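Local coordinates for protein metallophosphoesterase (Sphaerobacter thermophilus, PDB 3RQZ) that binds two zinc ions and, as a member of the YfcE family of metallophosphoesterases, probably acts as a phosphatase, at residues D11-L16 against L35-G40; V17-V22 against G189-P194. All blocks are in the same frame, centred on the assembly; numbering follows the deposited sequence.

Contact 1 (D11-L16 against L35-G40); sequences DVHANL and LGDIVG. With ZN (zinc ion), chain D.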
# COMPACT_ATOMS: atom_id res chain seq x y z
N ASP A 11 1.22 -0.59 1.26
CA ASP A 11 1.17 -1.34 2.51
C ASP A 11 2.19 -2.48 2.52
O ASP A 11 1.89 -3.63 2.87
CB ASP A 11 -0.29 -1.78 2.82
CG ASP A 11 -1.25 -0.59 2.94
OD1 ASP A 11 -1.24 0.09 3.99
OD2 ASP A 11 -2.00 -0.33 1.96
N VAL A 12 3.40 -2.13 2.13
CA VAL A 12 4.54 -3.04 2.21
C VAL A 12 4.77 -3.46 3.68
O VAL A 12 5.03 -4.63 3.98
CB VAL A 12 5.79 -2.39 1.58
CG1 VAL A 12 7.04 -3.25 1.85
CG2 VAL A 12 5.55 -2.18 0.05
N HIS A 13 4.66 -2.51 4.60
CA HIS A 13 4.72 -2.84 6.01
C HIS A 13 5.95 -3.67 6.33
O HIS A 13 5.86 -4.72 6.98
CB HIS A 13 3.41 -3.52 6.49
CG HIS A 13 2.31 -2.53 6.75
ND1 HIS A 13 2.45 -1.48 7.63
CD2 HIS A 13 1.07 -2.42 6.22
CE1 HIS A 13 1.33 -0.78 7.65
NE2 HIS A 13 0.48 -1.31 6.79
N ALA A 14 7.11 -3.21 5.85
CA ALA A 14 8.38 -3.75 6.27
C ALA A 14 8.51 -5.26 5.96
O ALA A 14 9.32 -5.96 6.56
CB ALA A 14 8.58 -3.44 7.80
N ASN A 15 7.73 -5.73 5.00
CA ASN A 15 7.78 -7.13 4.59
C ASN A 15 8.65 -7.24 3.32
O ASN A 15 8.16 -7.20 2.19
CB ASN A 15 6.35 -7.68 4.39
CG ASN A 15 6.29 -9.21 4.25
OD1 ASN A 15 7.27 -9.88 3.89
ND2 ASN A 15 5.13 -9.76 4.56
N LEU A 16 9.95 -7.34 3.54
CA LEU A 16 10.96 -7.34 2.47
C LEU A 16 10.80 -8.56 1.58
O LEU A 16 10.91 -8.45 0.36
CB LEU A 16 12.39 -7.30 3.06
CG LEU A 16 13.59 -7.34 2.07
CD1 LEU A 16 13.54 -6.18 1.10
CD2 LEU A 16 14.90 -7.35 2.82
N LEU A 35 1.99 3.70 -2.36
CA LEU A 35 0.92 4.38 -1.66
C LEU A 35 1.11 4.42 -0.15
O LEU A 35 0.17 4.70 0.59
CB LEU A 35 -0.43 3.72 -2.05
CG LEU A 35 -1.06 4.14 -3.36
CD1 LEU A 35 -0.08 4.11 -4.55
CD2 LEU A 35 -2.37 3.30 -3.69
N GLY A 36 2.33 4.20 0.33
CA GLY A 36 2.61 4.44 1.75
C GLY A 36 2.46 3.22 2.62
O GLY A 36 2.15 2.11 2.11
N ASP A 37 2.68 3.41 3.93
CA ASP A 37 2.84 2.30 4.86
C ASP A 37 3.94 1.33 4.41
O ASP A 37 3.74 0.12 4.32
CB ASP A 37 1.51 1.57 5.13
CG ASP A 37 0.66 2.27 6.18
OD1 ASP A 37 1.04 3.35 6.69
OD2 ASP A 37 -0.41 1.75 6.49
N ILE A 38 5.12 1.90 4.15
CA ILE A 38 6.33 1.17 3.91
C ILE A 38 6.80 0.41 5.18
O ILE A 38 7.44 -0.63 5.08
CB ILE A 38 7.43 2.15 3.48
CG1 ILE A 38 6.91 3.07 2.35
CG2 ILE A 38 8.64 1.42 3.01
CD1 ILE A 38 7.90 4.22 1.94
N VAL A 39 6.52 0.97 6.36
CA VAL A 39 7.01 0.39 7.62
C VAL A 39 5.84 0.07 8.50
O VAL A 39 4.69 0.40 8.16
CB VAL A 39 7.99 1.36 8.38
CG1 VAL A 39 9.21 1.75 7.51
CG2 VAL A 39 7.23 2.64 8.84
N GLY A 40 6.13 -0.53 9.65
CA GLY A 40 5.11 -0.94 10.62
C GLY A 40 4.80 -2.41 10.47
O GLY A 40 4.72 -2.91 9.33
ZN ZN D . -1.35 -0.23 6.13
O HOH W 1 -2.35 -0.30 8.37
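D11 OD1, H13 NE2 and D37 OD2 converge on one zinc ion, whose further ligands are a water and H152. D37 also binds the second zinc, together with H150, whose backbone N donates to D11 OD2. The sequences D-V-H and G-D are metal-binding motifs of the calcineurin-like phosphoesterases. The two aspartates lie side by side, pointing the same way, with carboxylate planes 75° apart. D11 OD1 comes within 3.1 Å of D37 OD2, an approach of two ligand oxygens explained by the zinc they share. H13 runs alongside D37, whose CB lies over one imidazole face. Chi1 sets H13 CG beside the backbone N, and chi2 (-57°) turns ND1 toward V39 O and G40 O. The bond from H13 ND1 to V39 O (3.0 Å) is bent, with the oxygen 30° out of the ring plane and ND1 above the carbonyl plane. G40 O, at the ring edge, takes a weak bond; the two limit the ring's rotation. H13 N gives a 2.8 Å bond to D37 O. At G36 and G40 a CB would press on the preceding carbonyl oxygen. Both loops follow parallel strands, 6-9 and 31-34, and lead to helices 16-26 and 45-55; H65 N of helix 64-69 donates to D37 OD1.

Contact 2 (V17-V22 against G189-P194); sequences VALEAV and GAVGQP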
# COMPACT_ATOMS: atom_id res chain seq x y z
N VAL A 17 10.51 -9.71 2.18
CA VAL A 17 10.37 -10.93 1.41
C VAL A 17 9.18 -10.76 0.43
O VAL A 17 9.30 -11.10 -0.75
CB VAL A 17 10.18 -12.15 2.31
CG1 VAL A 17 9.97 -13.43 1.51
CG2 VAL A 17 11.41 -12.29 3.25
N ALA A 18 8.06 -10.23 0.91
CA ALA A 18 6.89 -10.04 0.06
C ALA A 18 7.19 -8.97 -1.00
O ALA A 18 6.81 -9.14 -2.15
CB ALA A 18 5.65 -9.64 0.91
N LEU A 19 7.88 -7.90 -0.62
CA LEU A 19 8.26 -6.88 -1.60
C LEU A 19 9.18 -7.44 -2.72
O LEU A 19 8.96 -7.18 -3.91
CB LEU A 19 8.91 -5.66 -0.91
CG LEU A 19 9.27 -4.48 -1.82
CD1 LEU A 19 8.05 -3.98 -2.65
CD2 LEU A 19 9.87 -3.32 -1.00
N GLU A 20 10.19 -8.22 -2.36
CA GLU A 20 11.06 -8.84 -3.38
C GLU A 20 10.30 -9.81 -4.28
O GLU A 20 10.58 -9.90 -5.47
CB GLU A 20 12.26 -9.54 -2.73
CG GLU A 20 13.22 -8.57 -2.03
CD GLU A 20 14.34 -9.28 -1.31
OE1 GLU A 20 14.06 -10.23 -0.53
OE2 GLU A 20 15.51 -8.92 -1.54
N ALA A 21 9.32 -10.52 -3.72
CA ALA A 21 8.50 -11.45 -4.48
C ALA A 21 7.68 -10.65 -5.49
O ALA A 21 7.57 -11.04 -6.67
CB ALA A 21 7.58 -12.27 -3.55
N VAL A 22 7.12 -9.52 -5.04
CA VAL A 22 6.35 -8.67 -5.94
C VAL A 22 7.20 -8.10 -7.09
O VAL A 22 6.80 -8.15 -8.28
CB VAL A 22 5.59 -7.54 -5.18
CG1 VAL A 22 5.15 -6.43 -6.13
CG2 VAL A 22 4.41 -8.09 -4.43
N GLY A 189 -4.44 -3.37 -3.09
CA GLY A 189 -4.28 -4.31 -1.95
C GLY A 189 -2.94 -4.05 -1.27
O GLY A 189 -2.26 -3.06 -1.56
N ALA A 190 -2.54 -4.94 -0.36
CA ALA A 190 -1.28 -4.78 0.36
C ALA A 190 -0.25 -5.75 -0.14
O ALA A 190 -0.56 -6.93 -0.36
CB ALA A 190 -1.45 -5.00 1.84
N VAL A 191 0.96 -5.25 -0.33
CA VAL A 191 2.10 -6.13 -0.56
C VAL A 191 2.41 -6.96 0.69
O VAL A 191 2.70 -8.16 0.60
CB VAL A 191 3.34 -5.31 -0.89
CG1 VAL A 191 4.63 -6.16 -0.74
CG2 VAL A 191 3.18 -4.65 -2.33
N GLY A 192 2.37 -6.33 1.86
CA GLY A 192 3.06 -6.90 3.01
C GLY A 192 2.17 -7.43 4.12
O GLY A 192 2.65 -8.07 5.05
N GLN A 193 0.87 -7.16 4.06
CA GLN A 193 -0.02 -7.67 5.11
C GLN A 193 -1.45 -7.72 4.57
O GLN A 193 -2.29 -6.91 4.97
CB GLN A 193 0.05 -6.79 6.39
CG GLN A 193 -0.51 -7.50 7.62
CD GLN A 193 -1.00 -6.51 8.68
OE1 GLN A 193 -1.84 -5.64 8.41
NE2 GLN A 193 -0.49 -6.66 9.88
N PRO A 194 -1.72 -8.66 3.63
CA PRO A 194 -3.07 -8.68 3.08
C PRO A 194 -4.10 -9.06 4.16
O PRO A 194 -3.76 -9.79 5.09
CB PRO A 194 -3.01 -9.75 1.98
CG PRO A 194 -1.79 -10.65 2.35
CD PRO A 194 -0.83 -9.69 3.06
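V191 is the bump of this contact, and the hollow it fills lies on helix 16-26, the first helix of the calcineurin-like phosphoesterase fold, between A18, L19 and V22. Because V191 CG1 stands anti to its own backbone N (chi1 164°), that one methyl reaches the helix. It settles against the backbone of L19, 3.7 Å from L19 N, with A18 CB 4.0 Å away and V22 CG2, one turn further along, at 4.2 Å. The dimple owes its shape to residue size. A18 has a single methyl, so the loop can come close to the helix, and its CA lies 5.8 Å from that of G192, which adds no side chain. V22 offers a branched flank, and its side chain and that of V191 cross obliquely. The side chains meet through carbon alone, and the segments are joined by packing, without hydrogen bonds. Strand 6-9 borders the same patch, since L19, V22 and V191 all touch I9. The loop 189-194 is also tied to the sheet, by backbone bonds of V191 with S10 and of A190 with S202. One polar atom is buried without a partner: V191 O, against which A18 CB packs at 3.3 Å.

Overall arrangement
Leaving strand 6-9, the chain enters the 11-16 loop and runs into helix 16-26, which supplies the first half of contact 2. It then returns through strand 31-34 to 35-40, where contact 1 closes a short beta-alpha-beta excursion. Contact 2 closes only after most of the fold has been built, when strand 184-188 of the second sheet delivers 189-194. The closures cross rather than nest. Their centres are about 8 Å apart, and they touch directly: D11 O lies 2.9 Å from G192 N, a probable hydrogen bond, and V12 CG2 packs on V191 CB. Contact 1 ties two neighbouring loops of one sheet; contact 2 brings in a loop of the other, so the pair links both sheets near the zinc site.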